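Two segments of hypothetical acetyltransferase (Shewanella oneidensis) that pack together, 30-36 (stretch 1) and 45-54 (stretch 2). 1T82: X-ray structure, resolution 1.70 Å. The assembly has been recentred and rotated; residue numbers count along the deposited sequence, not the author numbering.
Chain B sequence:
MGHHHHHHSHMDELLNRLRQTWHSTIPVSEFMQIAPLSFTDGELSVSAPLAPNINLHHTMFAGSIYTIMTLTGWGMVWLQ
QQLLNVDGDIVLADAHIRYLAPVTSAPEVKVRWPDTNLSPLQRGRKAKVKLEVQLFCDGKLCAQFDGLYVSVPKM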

# COMPACT_ATOMS: atom_id res chain seq x y z
N GLU B 30 12.40 -2.63 4.79
CA GLU B 30 13.77 -2.21 5.05
C GLU B 30 14.14 -1.08 4.10
O GLU B 30 14.79 -0.11 4.50
CB GLU B 30 14.72 -3.39 4.86
CG GLU B 30 16.18 -3.07 5.10
CD GLU B 30 17.07 -4.27 4.90
OE1 GLU B 30 17.11 -4.81 3.77
OE2 GLU B 30 17.73 -4.69 5.87
N PHE B 31 13.72 -1.20 2.85
CA PHE B 31 14.02 -0.15 1.89
C PHE B 31 13.32 1.15 2.31
O PHE B 31 13.89 2.23 2.22
CB PHE B 31 13.58 -0.54 0.47
CG PHE B 31 13.73 0.56 -0.53
CD1 PHE B 31 12.68 1.45 -0.76
CD2 PHE B 31 14.93 0.75 -1.21
CE1 PHE B 31 12.84 2.52 -1.64
CE2 PHE B 31 15.10 1.81 -2.09
CZ PHE B 31 14.05 2.70 -2.30
N MSE B 32 12.09 1.02 2.79
CA MSE B 32 11.31 2.18 3.23
C MSE B 32 11.76 2.71 4.59
O MSE B 32 11.31 3.77 5.03
CB MSE B 32 9.82 1.81 3.30
CG MSE B 32 9.16 1.57 1.96
SE MSE B 32 7.27 1.28 2.15
CE MSE B 32 6.77 1.17 0.29
N GLN B 33 12.65 1.97 5.25
CA GLN B 33 13.18 2.35 6.56
C GLN B 33 12.09 2.57 7.60
O GLN B 33 12.16 3.49 8.42
CB GLN B 33 14.05 3.61 6.43
CG GLN B 33 15.30 3.39 5.57
CD GLN B 33 16.36 2.53 6.26
OE1 GLN B 33 16.09 1.88 7.27
NE2 GLN B 33 17.56 2.53 5.70
N ILE B 34 11.07 1.71 7.57
CA ILE B 34 9.97 1.80 8.52
C ILE B 34 10.42 1.25 9.86
O ILE B 34 11.04 0.18 9.93
CB ILE B 34 8.75 1.00 8.01
CG1 ILE B 34 8.32 1.55 6.65
CG2 ILE B 34 7.61 1.09 9.02
CD1 ILE B 34 7.23 0.76 5.97
N ALA B 35 10.13 1.98 10.93
CA ALA B 35 10.52 1.53 12.25
C ALA B 35 9.58 2.02 13.33
O ALA B 35 9.01 3.11 13.22
CB ALA B 35 11.94 1.99 12.56
N PRO B 36 9.39 1.22 14.39
CA PRO B 36 8.50 1.60 15.49
C PRO B 36 9.09 2.76 16.28
O PRO B 36 10.31 2.90 16.38
CB PRO B 36 8.44 0.32 16.33
CG PRO B 36 8.71 -0.76 15.35
CD PRO B 36 9.82 -0.18 14.52
N SER B 45 3.03 3.64 17.89
CA SER B 45 3.40 4.73 17.00
C SER B 45 4.55 4.25 16.11
O SER B 45 5.52 3.67 16.60
CB SER B 45 3.84 5.96 17.81
OG SER B 45 2.74 6.56 18.48
N VAL B 46 4.43 4.50 14.81
CA VAL B 46 5.43 4.07 13.83
C VAL B 46 5.78 5.22 12.88
O VAL B 46 4.98 6.14 12.69
CB VAL B 46 4.88 2.88 13.00
CG1 VAL B 46 5.85 2.48 11.90
CG2 VAL B 46 4.60 1.69 13.93
N SER B 47 6.97 5.19 12.28
CA SER B 47 7.35 6.24 11.35
C SER B 47 8.30 5.70 10.29
O SER B 47 8.68 4.53 10.32
CB SER B 47 8.01 7.41 12.09
OG SER B 47 8.24 8.51 11.21
N ALA B 48 8.66 6.56 9.35
CA ALA B 48 9.59 6.22 8.28
C ALA B 48 10.03 7.54 7.70
O ALA B 48 9.28 8.52 7.71
CB ALA B 48 8.89 5.38 7.21
N PRO B 49 11.27 7.60 7.20
CA PRO B 49 11.79 8.83 6.61
C PRO B 49 11.09 9.08 5.29
O PRO B 49 10.57 8.16 4.66
CB PRO B 49 13.27 8.53 6.43
CG PRO B 49 13.28 7.06 6.16
CD PRO B 49 12.29 6.54 7.19
N LEU B 50 11.08 10.34 4.86
CA LEU B 50 10.45 10.68 3.61
C LEU B 50 11.30 10.28 2.41
O LEU B 50 10.78 9.78 1.42
CB LEU B 50 10.17 12.19 3.57
CG LEU B 50 9.46 12.73 2.33
CD1 LEU B 50 8.16 11.97 2.09
CD2 LEU B 50 9.19 14.21 2.53
N ALA B 51 12.61 10.49 2.52
CA ALA B 51 13.54 10.22 1.42
C ALA B 51 13.31 9.03 0.47
O ALA B 51 13.17 9.23 -0.73
CB ALA B 51 14.98 10.17 1.97
N PRO B 52 13.30 7.79 0.99
CA PRO B 52 13.08 6.66 0.09
C PRO B 52 11.63 6.50 -0.33
O PRO B 52 11.30 5.76 -1.26
CB PRO B 52 13.57 5.47 0.92
CG PRO B 52 13.18 5.87 2.31
CD PRO B 52 13.51 7.34 2.38
N ASN B 53 10.77 7.24 0.36
CA ASN B 53 9.33 7.17 0.14
C ASN B 53 8.71 8.34 -0.63
O ASN B 53 7.50 8.54 -0.57
CB ASN B 53 8.65 7.04 1.50
CG ASN B 53 9.10 5.80 2.24
OD1 ASN B 53 9.65 5.88 3.34
ND2 ASN B 53 8.89 4.65 1.63
N ILE B 54 9.52 9.09 -1.36
CA ILE B 54 8.99 10.23 -2.09
C ILE B 54 8.33 9.92 -3.44
O ILE B 54 8.41 8.79 -3.95
CB ILE B 54 10.09 11.29 -2.35
CG1 ILE B 54 11.23 10.69 -3.18
CG2 ILE B 54 10.64 11.80 -1.03
CD1 ILE B 54 12.33 11.69 -3.53

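The two stretches are joined most firmly by a reciprocal pair of backbone hydrogen bonds between Ala35 and Ser47. Ala35 N donates to Ser47 O at 3.0 Å, and Ser47 N donates to Ala35 O at 3.1 Å; N-H...O angles of 171° and 169° make both nearly linear. This is the hydrogen-bonded pair of an antiparallel ladder, and the next pair along, Pro36 with Val46, is of the non-hydrogen-bonded type, with its CA atoms 4.3 Å apart. Proline, which lacks an amide hydrogen, therefore costs the ladder no bond across this pairing. Ser47 O also receives a CA-H...O contact from Ile34, whose CA lies 3.5 Å from it, so the carbonyl serves two neighbouring residues of the opposing stretch.

The side chains of Pro36 and Val46 lie on one face of the sheet, those of Ala35 and Ser47 on the other. Just before the strand, Ile34 packs its CG2 3.7 Å from Val46 CG1 and its CG1 3.9 Å from Ala48 CB, placing both branches of the buried isoleucine against aliphatic carbon.

Beyond the ladder, stretch 1 turns back toward its helix. Gln33, with positive phi, is the first residue to leave helical phi/psi, in a Schellman motif to which its N contributes a weak hydrogen bond to Glu30 O (3.1 Å). Pro49 packs against this turn, its CD 3.5 Å from Gln33 CB and 3.3 Å from Gln33 O. The carbonyl of Met32, a selenomethionine, faces carbon as well: Met32 O lies 3.6 Å from both Ala48 CB and Pro49 CD. At the far end Pro52, directed toward stretch 1, makes an apolar contact with the Phe31 ring, Pro52 CB lying 4.0 Å from Phe31 CE1, while the same Pro52 CB sits 3.5 Å from the backbone Phe31 O. Altogether the contact buries 477 Å², counting both sides.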